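PDB 6AL9: chorismate mutase from Helicobacter pylori, which catalyses the rearrangement of chorismate to prephenate in an active site shared between two chains. Local coordinates for the pyruvic acid and p-hydroxybenzoic acid site. Coordinates in Å, arbitrary orientation; residue numbers count along the deposited sequence, not the author numbering. Chains: chain A/B, Chorismate mutase.

The pyruvic acid and p-hydroxybenzoic acid site. Residues chain A 13, 16; chain B 30, 37, 46-48, 51-52, 55, 80, 83-84, 87. With PYR (pyruvic acid), chain C; PHB (p-hydroxybenzoic acid), chain D.
This is an active site of the all-helical type II chorismate mutase fold, in which A:Arg13 and A:Ile16 from chain A complete a pocket built largely by chain B. A:Arg13, extended from CG to NE, presents the side of its guanidinium to the pyruvic acid carboxylate, NE to OXT at 2.7 Å and NH1 to O; two parallel N-H donors suit two carboxylate oxygens. B:Gln87 turns its amide so that NE2, an N-H donor suited to a keto oxygen, reaches O3 at 3.1 Å, nearly straight (166° at H). The partly occupied p-hydroxybenzoic acid is held at both ends. B:Arg30 meets both carboxylate oxygens, NH2 in a salt bridge to O1' at 2.8 Å and NH1 hydrogen-bonded to O2', to which the small hydroxyl OG of B:Ser83 also donates. At the other end the backbone N of B:Cys48 donates to phenol O4 at 2.8 Å, and O4 donates to B:Glu52 OE2, an acceptor met from above the carboxylate plane. B:Arg84 fixes that carboxylate, NE and NH2 both gripping OE2 on its syn side, which would favour the charged form. Water 1, held by B:Arg51 NE at 2.9 Å, bonds pyruvic acid OXT and only weakly O1'. The B:Arg51 guanidinium lies between A:Arg13 CB and B:Ile55 CG1. Carbon contacts finish the pocket: branched B:Ile37 abuts the pyruvic acid methyl CB with CD1 at 3.4 Å, and the B:Glu52 methylene CG touches PHB C5 and, roughly perpendicular to that contact, covers the B:Phe80 ring centre.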
loop_
_atom_site.group_PDB
_atom_site.type_symbol
_atom_site.label_atom_id
_atom_site.label_comp_id
_atom_site.label_asym_id
_atom_site.label_seq_id
_atom_site.Cartn_x
_atom_site.Cartn_y
_atom_site.Cartn_z
ATOM N N ARG A 13 1.434 -4.879 17.778
ATOM C CA ARG A 13 0.287 -5.165 16.911
ATOM C C ARG A 13 -0.741 -4.046 16.932
ATOM O O ARG A 13 -1.396 -3.787 15.926
ATOM C CB ARG A 13 -0.361 -6.492 17.280
ATOM C CG ARG A 13 0.435 -7.668 16.761
ATOM C CD ARG A 13 -0.161 -8.997 17.151
ATOM N NE ARG A 13 0.263 -10.044 16.222
ATOM C CZ ARG A 13 0.161 -11.343 16.471
ATOM N NH1 ARG A 13 0.556 -12.230 15.570
ATOM N NH2 ARG A 13 -0.343 -11.758 17.622
ATOM N N ILE A 16 0.857 -1.619 14.404
ATOM C CA ILE A 16 0.532 -2.096 13.078
ATOM C C ILE A 16 -0.859 -1.622 12.766
ATOM O O ILE A 16 -1.084 -1.070 11.706
ATOM C CB ILE A 16 0.549 -3.636 13.018
ATOM C CG1 ILE A 16 1.976 -4.187 13.109
ATOM C CG2 ILE A 16 -0.142 -4.139 11.774
ATOM C CD1 ILE A 16 2.846 -3.903 11.909
ATOM N N ARG B 30 6.070 0.149 8.780
ATOM C CA ARG B 30 5.371 -1.115 9.024
ATOM C C ARG B 30 6.319 -2.289 8.943
ATOM O O ARG B 30 6.147 -3.301 9.628
ATOM C CB ARG B 30 4.183 -1.301 8.071
ATOM C CG ARG B 30 3.221 -2.401 8.484
ATOM C CD ARG B 30 2.290 -2.746 7.322
ATOM N NE ARG B 30 1.047 -3.383 7.739
ATOM C CZ ARG B 30 0.947 -4.654 8.115
ATOM N NH1 ARG B 30 2.011 -5.457 8.086
ATOM N NH2 ARG B 30 -0.226 -5.151 8.486
ATOM N N ILE B 37 8.629 -7.573 15.621
ATOM C CA ILE B 37 7.815 -8.751 15.881
ATOM C C ILE B 37 8.574 -10.021 15.547
ATOM O O ILE B 37 8.536 -10.981 16.304
ATOM C CB ILE B 37 6.485 -8.729 15.105
ATOM C CG1 ILE B 37 5.510 -7.715 15.713
ATOM C CG2 ILE B 37 5.814 -10.101 15.120
ATOM C CD1 ILE B 37 4.442 -7.282 14.736
ATOM N N ILE B 46 6.611 -17.545 9.531
ATOM C CA ILE B 46 6.170 -16.253 10.052
ATOM C C ILE B 46 4.677 -16.125 9.787
ATOM O O ILE B 46 3.999 -15.247 10.329
ATOM C CB ILE B 46 6.908 -15.108 9.315
ATOM C CG1 ILE B 46 8.402 -15.153 9.615
ATOM C CG2 ILE B 46 6.337 -13.754 9.679
ATOM C CD1 ILE B 46 8.737 -14.968 11.079
ATOM N N TYR B 47 4.160 -17.014 8.943
ATOM C CA TYR B 47 2.776 -16.928 8.487
ATOM C C TYR B 47 1.819 -17.092 9.672
ATOM O O TYR B 47 1.746 -18.174 10.261
ATOM C CB TYR B 47 2.533 -18.014 7.436
ATOM C CG TYR B 47 1.209 -17.957 6.684
ATOM C CD1 TYR B 47 0.612 -16.754 6.325
ATOM C CD2 TYR B 47 0.596 -19.131 6.278
ATOM C CE1 TYR B 47 -0.571 -16.736 5.614
ATOM C CE2 TYR B 47 -0.581 -19.123 5.559
ATOM C CZ TYR B 47 -1.165 -17.933 5.236
ATOM O OH TYR B 47 -2.349 -17.945 4.523
ATOM N N CYS B 48 1.121 -16.005 10.028
ATOM C CA CYS B 48 -0.021 -16.078 10.951
ATOM C C CYS B 48 -1.336 -15.689 10.242
ATOM O O CYS B 48 -1.780 -14.534 10.299
ATOM C CB CYS B 48 0.197 -15.240 12.221
ATOM S SG CYS B 48 -1.058 -15.597 13.480
ATOM N N ARG B 51 -4.287 -13.831 12.208
ATOM C CA ARG B 51 -3.998 -12.423 12.362
ATOM C C ARG B 51 -4.270 -11.619 11.069
ATOM O O ARG B 51 -4.920 -10.563 11.124
ATOM C CB ARG B 51 -2.550 -12.247 12.821
ATOM C CG ARG B 51 -1.998 -10.818 12.796
ATOM C CD ARG B 51 -2.677 -9.901 13.793
ATOM N NE ARG B 51 -2.083 -8.579 13.737
ATOM C CZ ARG B 51 -2.701 -7.457 14.088
ATOM N NH1 ARG B 51 -3.954 -7.472 14.525
ATOM N NH2 ARG B 51 -2.066 -6.303 13.977
ATOM N N GLU B 52 -3.786 -12.119 9.921
ATOM C CA GLU B 52 -4.023 -11.482 8.629
ATOM C C GLU B 52 -5.509 -11.290 8.398
ATOM O O GLU B 52 -5.932 -10.231 7.940
ATOM C CB GLU B 52 -3.433 -12.310 7.482
ATOM C CG GLU B 52 -1.908 -12.355 7.440
ATOM C CD GLU B 52 -1.362 -13.039 6.191
ATOM O OE1 GLU B 52 -2.180 -13.434 5.315
ATOM O OE2 GLU B 52 -0.103 -13.194 6.085
ATOM N N ILE B 55 -6.978 -8.595 10.617
ATOM C CA ILE B 55 -6.651 -7.277 10.066
ATOM C C ILE B 55 -7.651 -6.885 8.968
ATOM O O ILE B 55 -8.304 -5.829 9.050
ATOM C CB ILE B 55 -5.187 -7.223 9.524
ATOM C CG1 ILE B 55 -4.213 -7.266 10.697
ATOM C CG2 ILE B 55 -4.952 -5.953 8.731
ATOM C CD1 ILE B 55 -2.736 -7.309 10.354
ATOM N N PHE B 80 1.097 -8.193 3.029
ATOM C CA PHE B 80 1.431 -9.330 3.886
ATOM C C PHE B 80 2.563 -10.158 3.268
ATOM O O PHE B 80 3.443 -10.601 4.005
ATOM C CB PHE B 80 0.227 -10.258 4.141
ATOM C CG PHE B 80 -0.909 -9.638 4.945
ATOM C CD1 PHE B 80 -0.677 -8.757 5.969
ATOM C CD2 PHE B 80 -2.209 -9.950 4.646
ATOM C CE1 PHE B 80 -1.712 -8.203 6.680
ATOM C CE2 PHE B 80 -3.254 -9.406 5.353
ATOM C CZ PHE B 80 -3.005 -8.524 6.366
ATOM N N SER B 83 5.720 -8.033 3.861
ATOM C CA SER B 83 6.042 -8.155 5.288
ATOM C C SER B 83 6.588 -9.530 5.702
ATOM O O SER B 83 7.548 -9.607 6.476
ATOM C CB SER B 83 4.806 -7.796 6.116
ATOM O OG SER B 83 5.082 -7.845 7.504
ATOM N N ARG B 84 5.974 -10.593 5.184
ATOM C CA ARG B 84 6.374 -11.977 5.475
ATOM C C ARG B 84 7.777 -12.287 4.969
ATOM O O ARG B 84 8.618 -12.784 5.719
ATOM C CB ARG B 84 5.413 -12.971 4.808
ATOM C CG ARG B 84 4.677 -13.889 5.749
ATOM C CD ARG B 84 3.841 -14.908 4.985
ATOM N NE ARG B 84 2.503 -14.382 4.776
ATOM C CZ ARG B 84 1.901 -14.265 3.589
ATOM N NH1 ARG B 84 2.507 -14.672 2.473
ATOM N NH2 ARG B 84 0.676 -13.743 3.515
ATOM N N GLN B 87 10.474 -10.353 6.975
ATOM C CA GLN B 87 10.698 -10.962 8.287
ATOM C C GLN B 87 11.551 -12.236 8.187
ATOM O O GLN B 87 12.484 -12.441 8.980
ATOM C CB GLN B 87 9.364 -11.301 8.956
ATOM C CG GLN B 87 8.652 -10.123 9.591
ATOM C CD GLN B 87 7.258 -10.482 10.101
ATOM O OE1 GLN B 87 6.320 -10.604 9.327
ATOM N NE2 GLN B 87 7.122 -10.628 11.398
HETATM C C PYR C . 2.356 -10.889 13.384
HETATM O O PYR C . 1.957 -12.070 13.519
HETATM O OXT PYR C . 1.779 -9.959 13.999
HETATM C CA PYR C . 3.508 -10.627 12.500
HETATM O O3 PYR C . 4.241 -11.548 12.160
HETATM C CB PYR C . 3.788 -9.232 12.019
HETATM C "C1'" PHB D . 1.814 -8.009 9.727
HETATM O "O1'" PHB D . 0.736 -7.384 9.813
HETATM O "O2'" PHB D . 2.919 -7.431 9.853
HETATM C C1 PHB D . 1.763 -9.488 9.464
HETATM C C2 PHB D . 2.828 -10.154 8.844
HETATM C C3 PHB D . 2.760 -11.529 8.611
HETATM C C4 PHB D . 1.625 -12.236 9.002
HETATM C C5 PHB D . 0.566 -11.572 9.624
HETATM C C6 PHB D . 0.634 -10.202 9.854
HETATM O O4 PHB D . 1.533 -13.574 8.778
HETATM O O HOH W 1 0.513 -7.861 12.777
#